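Long-range contacts in signal recognition 54 kDa protein (Pyrococcus furiosus, PDB 3DM5), which is the SRP54 protein subunit of the signal recognition particle, combining a helical bundle, a P-loop GTPase-type domain and a signal-peptide-binding domain: residues Met1-Asn5 against Leu249-Ala253; Ile17-Val23 against Lys71-Ile76; Ala121-Gln125 against Leu151-Ile156; His212-Val216 against Thr239-Ser243. All blocks are in the same frame, centred on the assembly; numbering follows the deposited sequence.

Interaction 1: residues Met1-Asn5 against Leu249-Ala253; sequences MVLDN and LDGSA. With GDP (guanosine-5'-diphosphate), chain J.
The guanine-recognition loop of a P-loop GTPase-type domain, its TKxD element ending in Asp250, is packed here against the extreme N terminus. Neither segment is regular. The N-terminal residues run beside the loop with CA atoms 3.9 Å apart for both Met1-Gly251 and Val2-Asp250. Val2, Leu3 and Asp4 are modelled with positive phi (65°, 64° and 52°), and Asp4 directly precedes helix 5-19. Gly251 has phi 78°, a value that favours glycine; Met1 CA lies 3.2 Å from Gly251 N. Leu249 O receives a weak hydrogen bond from Leu3 N (3.4 Å) and a CA-H...O contact from Val2 CA (3.2 Å). Beside this backbone meeting, Leu3 (chi1 m, chi2 p) reaches Leu249 (m, t) with CD1 to CD1 at 4.2 Å, and Val2 (p) sets CG2 4.1 Å from Leu249 CB; Leu259 of helix 255-263 touches both leucines. Met1 (m, p, t) lays its CG 3.8 Å from Asp250 CB. Asp4 (p) accepts a very short hydrogen bond at OD1 from Asn5 N (2.5 Å), while its OD2 merely lies 3.4 Å from Gly251 C. Ser252 OG turns out of the contact to bond Gly255 N. Asp250, with chi1 p and chi2 -49°, presents both carboxylate oxygens to the two guanine donors: GDP N1 to OD1 at 3.0 Å and GDP N2 to OD2 at 2.9 Å.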
# COMPACT_ATOMS: atom_id res chain seq x y z
N MET A 1 -2.93 5.59 -13.76
CA MET A 1 -2.48 5.49 -15.14
C MET A 1 -1.42 6.53 -15.48
O MET A 1 -1.56 7.69 -15.13
CB MET A 1 -3.65 5.63 -16.11
CG MET A 1 -4.38 4.34 -16.42
SD MET A 1 -4.89 3.40 -14.98
CE MET A 1 -5.78 2.07 -15.78
N VAL A 2 -0.40 6.07 -16.20
CA VAL A 2 0.71 6.88 -16.73
C VAL A 2 1.61 7.50 -15.67
O VAL A 2 1.41 8.62 -15.22
CB VAL A 2 0.28 7.90 -17.84
CG1 VAL A 2 -0.58 9.01 -17.27
CG2 VAL A 2 1.51 8.47 -18.52
N LEU A 3 2.62 6.72 -15.28
CA LEU A 3 3.63 7.13 -14.30
C LEU A 3 3.02 7.37 -12.93
O LEU A 3 3.64 7.05 -11.91
CB LEU A 3 4.43 8.33 -14.81
CG LEU A 3 5.63 7.94 -15.67
CD1 LEU A 3 5.28 6.86 -16.68
CD2 LEU A 3 6.19 9.17 -16.37
N ASP A 4 1.82 7.96 -12.93
CA ASP A 4 0.83 7.81 -11.85
C ASP A 4 1.35 8.10 -10.44
O ASP A 4 1.29 9.23 -9.97
CB ASP A 4 0.20 6.41 -11.91
CG ASP A 4 1.24 5.28 -11.99
OD1 ASP A 4 1.82 4.90 -10.95
OD2 ASP A 4 1.48 4.78 -13.11
N ASN A 5 1.83 7.06 -9.77
CA ASN A 5 2.48 7.22 -8.48
C ASN A 5 3.65 8.20 -8.53
O ASN A 5 3.84 8.99 -7.61
CB ASN A 5 2.95 5.85 -7.97
CG ASN A 5 1.81 4.96 -7.53
OD1 ASN A 5 0.72 5.44 -7.17
ND2 ASN A 5 2.06 3.65 -7.53
N LEU A 249 2.62 2.87 -20.73
CA LEU A 249 3.00 3.74 -19.65
C LEU A 249 1.88 3.80 -18.58
O LEU A 249 2.12 4.11 -17.41
CB LEU A 249 3.37 5.15 -20.16
CG LEU A 249 4.71 5.32 -20.89
CD1 LEU A 249 5.10 6.77 -20.86
CD2 LEU A 249 5.81 4.52 -20.26
N ASP A 250 0.68 3.45 -19.01
CA ASP A 250 -0.49 3.50 -18.14
C ASP A 250 -0.42 2.52 -16.98
O ASP A 250 -0.38 1.30 -17.19
CB ASP A 250 -1.78 3.27 -18.95
CG ASP A 250 -1.70 2.06 -19.85
OD1 ASP A 250 -0.70 1.92 -20.59
OD2 ASP A 250 -2.66 1.26 -19.84
N GLY A 251 -0.43 3.05 -15.77
CA GLY A 251 -0.42 2.22 -14.58
C GLY A 251 0.94 1.64 -14.24
O GLY A 251 1.17 1.25 -13.10
N SER A 252 1.85 1.58 -15.21
CA SER A 252 3.11 0.88 -14.98
C SER A 252 3.96 1.60 -13.96
O SER A 252 4.13 2.83 -14.00
CB SER A 252 3.90 0.67 -16.27
OG SER A 252 4.84 1.72 -16.48
N ALA A 253 4.51 0.82 -13.04
CA ALA A 253 5.37 1.38 -12.01
C ALA A 253 6.72 1.83 -12.58
O ALA A 253 7.44 2.60 -11.95
CB ALA A 253 5.58 0.37 -10.89
PB GDP J . 2.75 -7.25 -30.35
O1B GDP J . 3.55 -6.48 -29.37
O2B GDP J . 3.28 -8.66 -30.41
O3B GDP J . 2.82 -6.58 -31.71
O3A GDP J . 1.23 -7.46 -29.85
PA GDP J . 0.18 -6.34 -29.39
O1A GDP J . -1.21 -6.90 -29.30
O2A GDP J . 0.19 -5.13 -30.28
O5' GDP J . 0.68 -6.02 -27.89
C5' GDP J . 0.58 -7.08 -26.95
C4' GDP J . -0.28 -6.67 -25.75
O4' GDP J . 0.08 -5.38 -25.19
C3' GDP J . -1.75 -6.61 -26.12
O3' GDP J . -2.43 -7.27 -25.05
C2' GDP J . -2.06 -5.12 -26.16
O2' GDP J . -3.37 -4.82 -25.74
C1' GDP J . -1.11 -4.57 -25.12
N9 GDP J . -0.75 -3.16 -25.32
C8 GDP J . -0.16 -2.57 -26.38
N7 GDP J . 0.03 -1.25 -26.14
C5 GDP J . -0.42 -0.99 -24.90
C6 GDP J . -0.54 0.19 -24.00
O6 GDP J . -0.13 1.33 -24.33
N1 GDP J . -1.10 -0.00 -22.80
C2 GDP J . -1.55 -1.20 -22.39
N2 GDP J . -2.10 -1.31 -21.16
N3 GDP J . -1.47 -2.31 -23.15
C4 GDP J . -0.94 -2.26 -24.38

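Interaction 2: residues Ile17-Val23 against Lys71-Ile76; sequences IARASSV and KKEHII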
# COMPACT_ATOMS: atom_id res chain seq x y z
N ILE A 17 7.79 22.32 -0.83
CA ILE A 17 8.56 23.54 -1.01
C ILE A 17 7.67 24.78 -0.92
O ILE A 17 8.00 25.75 -0.26
CB ILE A 17 9.34 23.53 -2.33
CG1 ILE A 17 10.39 22.43 -2.28
CG2 ILE A 17 9.98 24.88 -2.59
CD1 ILE A 17 11.67 22.80 -2.94
N ALA A 18 6.52 24.73 -1.59
CA ALA A 18 5.62 25.86 -1.63
C ALA A 18 5.16 26.19 -0.22
O ALA A 18 4.88 27.35 0.10
CB ALA A 18 4.42 25.56 -2.51
N ARG A 19 5.10 25.17 0.62
CA ARG A 19 4.51 25.30 1.94
C ARG A 19 5.57 25.50 3.00
O ARG A 19 5.27 25.88 4.12
CB ARG A 19 3.67 24.06 2.26
CG ARG A 19 2.48 23.87 1.32
CD ARG A 19 1.69 22.62 1.70
NE ARG A 19 0.68 22.27 0.70
CZ ARG A 19 0.00 21.13 0.69
NH1 ARG A 19 0.22 20.21 1.63
NH2 ARG A 19 -0.89 20.89 -0.27
N ALA A 20 6.83 25.25 2.63
CA ALA A 20 7.95 25.34 3.57
C ALA A 20 7.95 26.65 4.34
O ALA A 20 7.65 27.71 3.78
CB ALA A 20 9.28 25.14 2.83
N SER A 21 8.30 26.57 5.62
CA SER A 21 8.40 27.76 6.46
C SER A 21 9.51 28.68 5.95
O SER A 21 9.35 29.89 5.90
CB SER A 21 8.62 27.38 7.93
OG SER A 21 9.88 26.76 8.12
N SER A 22 10.63 28.09 5.55
CA SER A 22 11.69 28.86 4.91
C SER A 22 12.61 27.95 4.11
O SER A 22 12.62 26.74 4.31
CB SER A 22 12.51 29.62 5.95
OG SER A 22 13.35 28.75 6.69
N VAL A 23 13.39 28.55 3.22
CA VAL A 23 14.28 27.77 2.36
C VAL A 23 15.73 27.77 2.85
O VAL A 23 16.50 28.69 2.57
CB VAL A 23 14.21 28.27 0.90
CG1 VAL A 23 15.13 27.45 0.02
CG2 VAL A 23 12.77 28.20 0.40
N LYS A 71 13.45 32.56 -3.52
CA LYS A 71 14.30 31.38 -3.53
C LYS A 71 13.38 30.18 -3.79
O LYS A 71 13.67 29.32 -4.62
CB LYS A 71 15.04 31.23 -2.20
CG LYS A 71 15.23 32.55 -1.44
CD LYS A 71 13.98 32.92 -0.62
CE LYS A 71 14.00 34.36 -0.12
NZ LYS A 71 13.34 35.29 -1.09
N LYS A 72 12.26 30.17 -3.09
CA LYS A 72 11.24 29.14 -3.18
C LYS A 72 10.66 28.91 -4.60
O LYS A 72 10.54 27.77 -5.05
CB LYS A 72 10.13 29.50 -2.18
CG LYS A 72 9.14 28.41 -1.90
CD LYS A 72 8.02 28.95 -1.03
CE LYS A 72 8.43 29.07 0.42
NZ LYS A 72 7.23 29.14 1.31
N GLU A 73 10.31 29.98 -5.31
CA GLU A 73 9.72 29.84 -6.63
C GLU A 73 10.79 29.48 -7.63
O GLU A 73 10.51 28.98 -8.72
CB GLU A 73 9.07 31.15 -7.09
CG GLU A 73 7.92 31.63 -6.24
CD GLU A 73 7.68 33.11 -6.41
OE1 GLU A 73 8.68 33.86 -6.58
OE2 GLU A 73 6.50 33.53 -6.38
N HIS A 74 12.04 29.77 -7.27
CA HIS A 74 13.11 29.51 -8.21
C HIS A 74 13.50 28.05 -8.10
O HIS A 74 13.92 27.44 -9.09
CB HIS A 74 14.29 30.44 -7.97
CG HIS A 74 15.41 30.23 -8.93
ND1 HIS A 74 16.63 29.72 -8.56
CD2 HIS A 74 15.50 30.47 -10.27
CE1 HIS A 74 17.42 29.64 -9.61
NE2 HIS A 74 16.76 30.09 -10.66
N ILE A 75 13.34 27.47 -6.91
CA ILE A 75 13.55 26.04 -6.73
C ILE A 75 12.52 25.28 -7.57
O ILE A 75 12.86 24.35 -8.30
CB ILE A 75 13.38 25.60 -5.27
CG1 ILE A 75 14.39 26.30 -4.36
CG2 ILE A 75 13.55 24.09 -5.19
CD1 ILE A 75 15.77 25.70 -4.43
N ILE A 76 11.26 25.67 -7.45
CA ILE A 76 10.21 25.03 -8.20
C ILE A 76 10.63 25.05 -9.66
O ILE A 76 10.47 24.07 -10.37
CB ILE A 76 8.89 25.80 -8.08
CG1 ILE A 76 8.55 26.09 -6.61
CG2 ILE A 76 7.77 25.05 -8.75
CD1 ILE A 76 7.87 25.00 -5.94
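Lys72 lays its methylene chain over Ile17, with Lys72 CG 3.7 Å from Ile17 CG2 and Lys72 CD 3.3 Å from Ile17 O. A mostly extended chain, bent only at chi3 (m), carries the ammonium to the end of helix 5-19, where Lys72 NZ donates hydrogen bonds to Ala18 O (3.2 Å) and Ala20 O (2.9 Å). Lysine suits this place twice over: its aliphatic part packs on isoleucine, and its charge meets backbone carbonyls gathered at the negative end of a helix dipole. Ala20 is where the chain leaves helical geometry, and its small side chain faces helix 71-86 and touches Leu27 of helix 25-41. After the turn, Val23 comes back towards helix 71-86 and rests its CG2 3.9 Å from Lys72 CB. Deeper in, Ile17 CD1 presses tightly on Ile75 CG2 at 3.2 Å, while Ile17 CG2 meets Ile76 CD1 at 4.0 Å; branched apolar side chains fill the space between the helices. Arg19 points its CA-to-CB bond away and forms a salt bridge with Glu308 of the second subunit. The contact thus fastens the C-terminal end of helix 5-19 to the first turns of helix 71-86 within the SRP54-type helical bundle, and helix 25-41 joins both through Leu31, which touches Ile17 and Ile75.

Interaction 3: residues Ala121-Gln125 against Leu151-Ile156; sequences ARYFQ and LDRYHI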
# COMPACT_ATOMS: atom_id res chain seq x y z
N ALA A 121 -1.81 4.99 -37.18
CA ALA A 121 -2.63 5.16 -38.38
C ALA A 121 -3.86 6.00 -38.08
O ALA A 121 -4.17 6.97 -38.79
CB ALA A 121 -3.03 3.83 -38.95
N ARG A 122 -4.56 5.64 -37.01
CA ARG A 122 -5.77 6.36 -36.61
C ARG A 122 -5.47 7.81 -36.21
O ARG A 122 -6.25 8.71 -36.52
CB ARG A 122 -6.48 5.63 -35.46
CG ARG A 122 -7.59 6.43 -34.79
CD ARG A 122 -8.74 6.72 -35.74
NE ARG A 122 -9.82 7.45 -35.08
CZ ARG A 122 -10.80 8.09 -35.71
NH1 ARG A 122 -10.83 8.10 -37.03
NH2 ARG A 122 -11.74 8.72 -35.02
N TYR A 123 -4.37 8.03 -35.50
CA TYR A 123 -3.97 9.38 -35.14
C TYR A 123 -3.90 10.25 -36.39
O TYR A 123 -4.43 11.36 -36.41
CB TYR A 123 -2.61 9.38 -34.42
CG TYR A 123 -1.95 10.74 -34.28
CD1 TYR A 123 -2.12 11.50 -33.13
CD2 TYR A 123 -1.15 11.28 -35.29
CE1 TYR A 123 -1.52 12.74 -32.99
CE2 TYR A 123 -0.55 12.54 -35.15
CZ TYR A 123 -0.74 13.26 -34.00
OH TYR A 123 -0.16 14.50 -33.83
N PHE A 124 -3.26 9.74 -37.44
CA PHE A 124 -3.11 10.51 -38.66
C PHE A 124 -4.41 10.66 -39.46
O PHE A 124 -4.67 11.73 -40.01
CB PHE A 124 -2.00 9.95 -39.54
CG PHE A 124 -0.64 10.37 -39.09
CD1 PHE A 124 0.31 9.43 -38.72
CD2 PHE A 124 -0.34 11.72 -38.98
CE1 PHE A 124 1.58 9.84 -38.29
CE2 PHE A 124 0.92 12.13 -38.54
CZ PHE A 124 1.88 11.19 -38.20
N GLN A 125 -5.19 9.60 -39.54
CA GLN A 125 -6.47 9.64 -40.24
C GLN A 125 -7.45 10.64 -39.62
O GLN A 125 -8.06 11.45 -40.31
CB GLN A 125 -7.09 8.25 -40.30
CG GLN A 125 -8.25 8.20 -41.24
CD GLN A 125 -9.50 7.63 -40.59
OE1 GLN A 125 -9.59 7.55 -39.37
NE2 GLN A 125 -10.47 7.25 -41.41
N LEU A 151 -8.77 -1.66 -37.46
CA LEU A 151 -8.70 -0.59 -38.43
C LEU A 151 -9.85 -0.52 -39.44
O LEU A 151 -10.10 0.53 -40.01
CB LEU A 151 -7.35 -0.64 -39.15
CG LEU A 151 -6.13 -0.14 -38.38
CD1 LEU A 151 -4.87 -0.32 -39.21
CD2 LEU A 151 -6.30 1.32 -37.97
N ASP A 152 -10.56 -1.63 -39.64
CA ASP A 152 -11.67 -1.65 -40.61
C ASP A 152 -12.72 -0.57 -40.33
O ASP A 152 -13.23 0.06 -41.27
CB ASP A 152 -12.37 -3.01 -40.68
CG ASP A 152 -11.57 -4.06 -41.45
OD1 ASP A 152 -10.48 -3.75 -41.97
OD2 ASP A 152 -12.05 -5.22 -41.52
N ARG A 153 -13.05 -0.35 -39.05
CA ARG A 153 -14.07 0.62 -38.66
C ARG A 153 -13.74 1.97 -39.25
O ARG A 153 -14.62 2.79 -39.47
CB ARG A 153 -14.19 0.80 -37.14
CG ARG A 153 -13.36 -0.16 -36.31
CD ARG A 153 -13.54 0.07 -34.80
NE ARG A 153 -13.32 -1.19 -34.08
CZ ARG A 153 -12.20 -1.52 -33.44
NH1 ARG A 153 -11.18 -0.66 -33.36
NH2 ARG A 153 -12.11 -2.71 -32.85
N TYR A 154 -12.46 2.22 -39.48
CA TYR A 154 -12.05 3.55 -39.92
C TYR A 154 -11.81 3.56 -41.41
O TYR A 154 -11.48 4.59 -41.99
CB TYR A 154 -10.84 4.03 -39.11
CG TYR A 154 -11.09 3.95 -37.62
CD1 TYR A 154 -11.88 4.90 -36.97
CD2 TYR A 154 -10.57 2.90 -36.88
CE1 TYR A 154 -12.12 4.81 -35.61
CE2 TYR A 154 -10.80 2.81 -35.53
CZ TYR A 154 -11.58 3.75 -34.90
OH TYR A 154 -11.79 3.65 -33.55
N HIS A 155 -12.01 2.41 -42.04
CA HIS A 155 -11.79 2.27 -43.49
C HIS A 155 -10.34 2.54 -43.88
O HIS A 155 -10.04 2.80 -45.04
CB HIS A 155 -12.74 3.18 -44.26
CG HIS A 155 -14.18 2.92 -43.98
ND1 HIS A 155 -14.83 1.79 -44.42
CD2 HIS A 155 -15.10 3.64 -43.29
CE1 HIS A 155 -16.09 1.82 -44.02
NE2 HIS A 155 -16.27 2.94 -43.33
N ILE A 156 -9.45 2.49 -42.90
CA ILE A 156 -8.04 2.55 -43.16
C ILE A 156 -7.60 1.23 -43.75
O ILE A 156 -7.74 0.18 -43.11
CB ILE A 156 -7.25 2.83 -41.87
CG1 ILE A 156 -7.64 4.20 -41.33
CG2 ILE A 156 -5.75 2.79 -42.15
CD1 ILE A 156 -6.99 4.55 -40.00
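This is a helix-to-loop packing contact in the GTPase-type domain, joining the C-terminal end of helix 113-125 to the connection that leads from helix 142-151 into strand 157-159. Its buried part is aliphatic. Ala121 CB lies 4.2 Å from both Leu151 CD2 and Ile156 CD1, and Ile156 CD1 also reaches Gln125 CB at 3.7 Å; the small alanine lets the loop settle close to the helix, and strand 131-135 continues this apolar layer through Val133, which touches Ala121 and Leu151. Nearer the surface, Arg122 extends over one face of the Tyr154 ring: its CD is 3.9 Å from the ring centroid and 14° off the normal, a CH-pi contact, and its NH1 is 3.4 Å from Tyr154 CD1. Within the helix, Arg122 NH1 donates to Gln125 OE1 at 2.7 Å, which ties the two polar side chains together on the side facing the loop. Gln125 NE2 comes within 2.9 Å of Tyr154 O, but at an angle too poor for a hydrogen bond. With no hydrogen bond across the two segments, the match depends on shape and dispersion: arginine contributes its methylene against tyrosine, and one guanidinium nitrogen, NH1, is hydrogen-bonded within its own helix.

Interaction 4: residues His212-Val216 against Thr239-Ser243; sequences HPHEV and TPIGS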
# COMPACT_ATOMS: atom_id res chain seq x y z
N HIS A 212 13.16 2.37 -48.04
CA HIS A 212 13.61 3.75 -47.98
C HIS A 212 12.62 4.62 -47.23
O HIS A 212 12.12 5.61 -47.77
CB HIS A 212 13.78 4.28 -49.41
CG HIS A 212 15.11 4.92 -49.66
ND1 HIS A 212 16.26 4.19 -49.86
CD2 HIS A 212 15.47 6.22 -49.77
CE1 HIS A 212 17.28 5.01 -50.06
NE2 HIS A 212 16.82 6.25 -50.01
N PRO A 213 12.32 4.26 -45.97
CA PRO A 213 11.26 4.95 -45.25
C PRO A 213 11.70 6.35 -44.90
O PRO A 213 12.91 6.63 -44.84
CB PRO A 213 11.13 4.15 -43.95
CG PRO A 213 12.22 3.12 -43.96
CD PRO A 213 13.16 3.46 -45.06
N HIS A 214 10.74 7.22 -44.67
CA HIS A 214 11.05 8.52 -44.09
C HIS A 214 11.58 8.38 -42.66
O HIS A 214 12.39 9.19 -42.21
CB HIS A 214 9.84 9.46 -44.09
CG HIS A 214 10.06 10.69 -43.27
ND1 HIS A 214 9.35 10.97 -42.13
CD2 HIS A 214 10.96 11.70 -43.41
CE1 HIS A 214 9.77 12.10 -41.60
NE2 HIS A 214 10.75 12.57 -42.36
N GLU A 215 11.12 7.36 -41.94
CA GLU A 215 11.46 7.22 -40.54
C GLU A 215 11.36 5.78 -40.07
O GLU A 215 10.51 5.02 -40.53
CB GLU A 215 10.57 8.13 -39.68
CG GLU A 215 11.09 8.35 -38.30
CD GLU A 215 10.60 9.66 -37.69
OE1 GLU A 215 10.41 10.65 -38.45
OE2 GLU A 215 10.41 9.71 -36.46
N VAL A 216 12.23 5.39 -39.15
CA VAL A 216 12.14 4.07 -38.57
C VAL A 216 11.79 4.23 -37.09
O VAL A 216 12.46 4.97 -36.38
CB VAL A 216 13.43 3.28 -38.77
CG1 VAL A 216 13.38 1.97 -38.04
CG2 VAL A 216 13.65 3.05 -40.25
N THR A 239 20.58 3.02 -37.32
CA THR A 239 19.75 3.82 -38.20
C THR A 239 19.91 5.30 -37.92
O THR A 239 19.82 5.75 -36.78
CB THR A 239 18.27 3.47 -38.09
OG1 THR A 239 17.51 4.44 -38.82
CG2 THR A 239 17.81 3.48 -36.64
N PRO A 240 20.18 6.07 -38.96
CA PRO A 240 20.34 7.51 -38.83
C PRO A 240 18.98 8.19 -38.78
O PRO A 240 18.92 9.40 -38.53
CB PRO A 240 21.07 7.89 -40.12
CG PRO A 240 20.53 6.85 -41.12
CD PRO A 240 20.58 5.59 -40.30
N ILE A 241 17.90 7.44 -39.01
CA ILE A 241 16.57 8.04 -39.00
C ILE A 241 15.60 7.38 -38.00
O ILE A 241 14.42 7.11 -38.33
CB ILE A 241 15.91 8.05 -40.42
CG1 ILE A 241 16.08 6.69 -41.11
CG2 ILE A 241 16.50 9.13 -41.29
CD1 ILE A 241 15.07 6.49 -42.23
N GLY A 242 16.08 7.13 -36.78
CA GLY A 242 15.29 6.39 -35.81
C GLY A 242 14.58 7.26 -34.80
O GLY A 242 15.09 8.30 -34.39
N SER A 243 13.37 6.85 -34.42
CA SER A 243 12.68 7.43 -33.26
C SER A 243 12.01 6.33 -32.46
O SER A 243 12.06 5.15 -32.84
CB SER A 243 11.62 8.44 -33.69
OG SER A 243 10.59 7.80 -34.43
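The start of a beta-alpha-beta unit lies here, where strands 215-221 and 242-247, linked through helix 228-237, first come together side by side. Val216 pairs with Gly242 in parallel register, CA to CA 4.8 Å, and bonds to the residues flanking that glycine: Val216 N donates to Ile241 O and Ser243 N to Val216 O, each at 2.9 Å. Gly242 CA adds a CA-H...O contact to Val216 O at 3.2 Å. Glycine fits because a CB here would collide with Thr239 CG2. That threonine forms an ST turn, its OG1 accepting from Ile241 N at 3.0 Å, which shapes the bend before the strand. Ile241 covers the entry of the neighbouring strand, with CD1 3.4 Å from Pro213 O and 4.2 Å from Val216 CG2. Beyond the backbone pairing, Ser243 OG donates to Glu215 OE2 at 2.8 Å; the same carboxylate oxygen makes a salt bridge with Lys270 of the next strand, 269-273, so a buried charge is compensated. Glu215 also bonds through its backbone to Ile102 and Leu104 on strand 101-106. Adjacent parallel strands connected in sequence by a crossover helix are typical of the central sheet in P-loop NTPase folds.

In the fold
From the N terminus, interaction 1 closes the longest loop, bringing the first residues back to the nucleotide-binding loop after strand 242-247 and so tying the lead into the helical bundle to the GTPase-type domain. The other three contacts all fall along the chain between its two segments, and they follow one another in series without crossing. Interaction 2 closes first, within the bundle; interaction 3 then joins a helix and a loop near one edge of the sheet, and interaction 4 pairs two neighbouring strands. Interactions 3 and 4 share one domain, their centres about 23 Å apart, whereas the centres of interactions 2 and 3 lie about 48 Å apart, on opposite sides of the chain's centre.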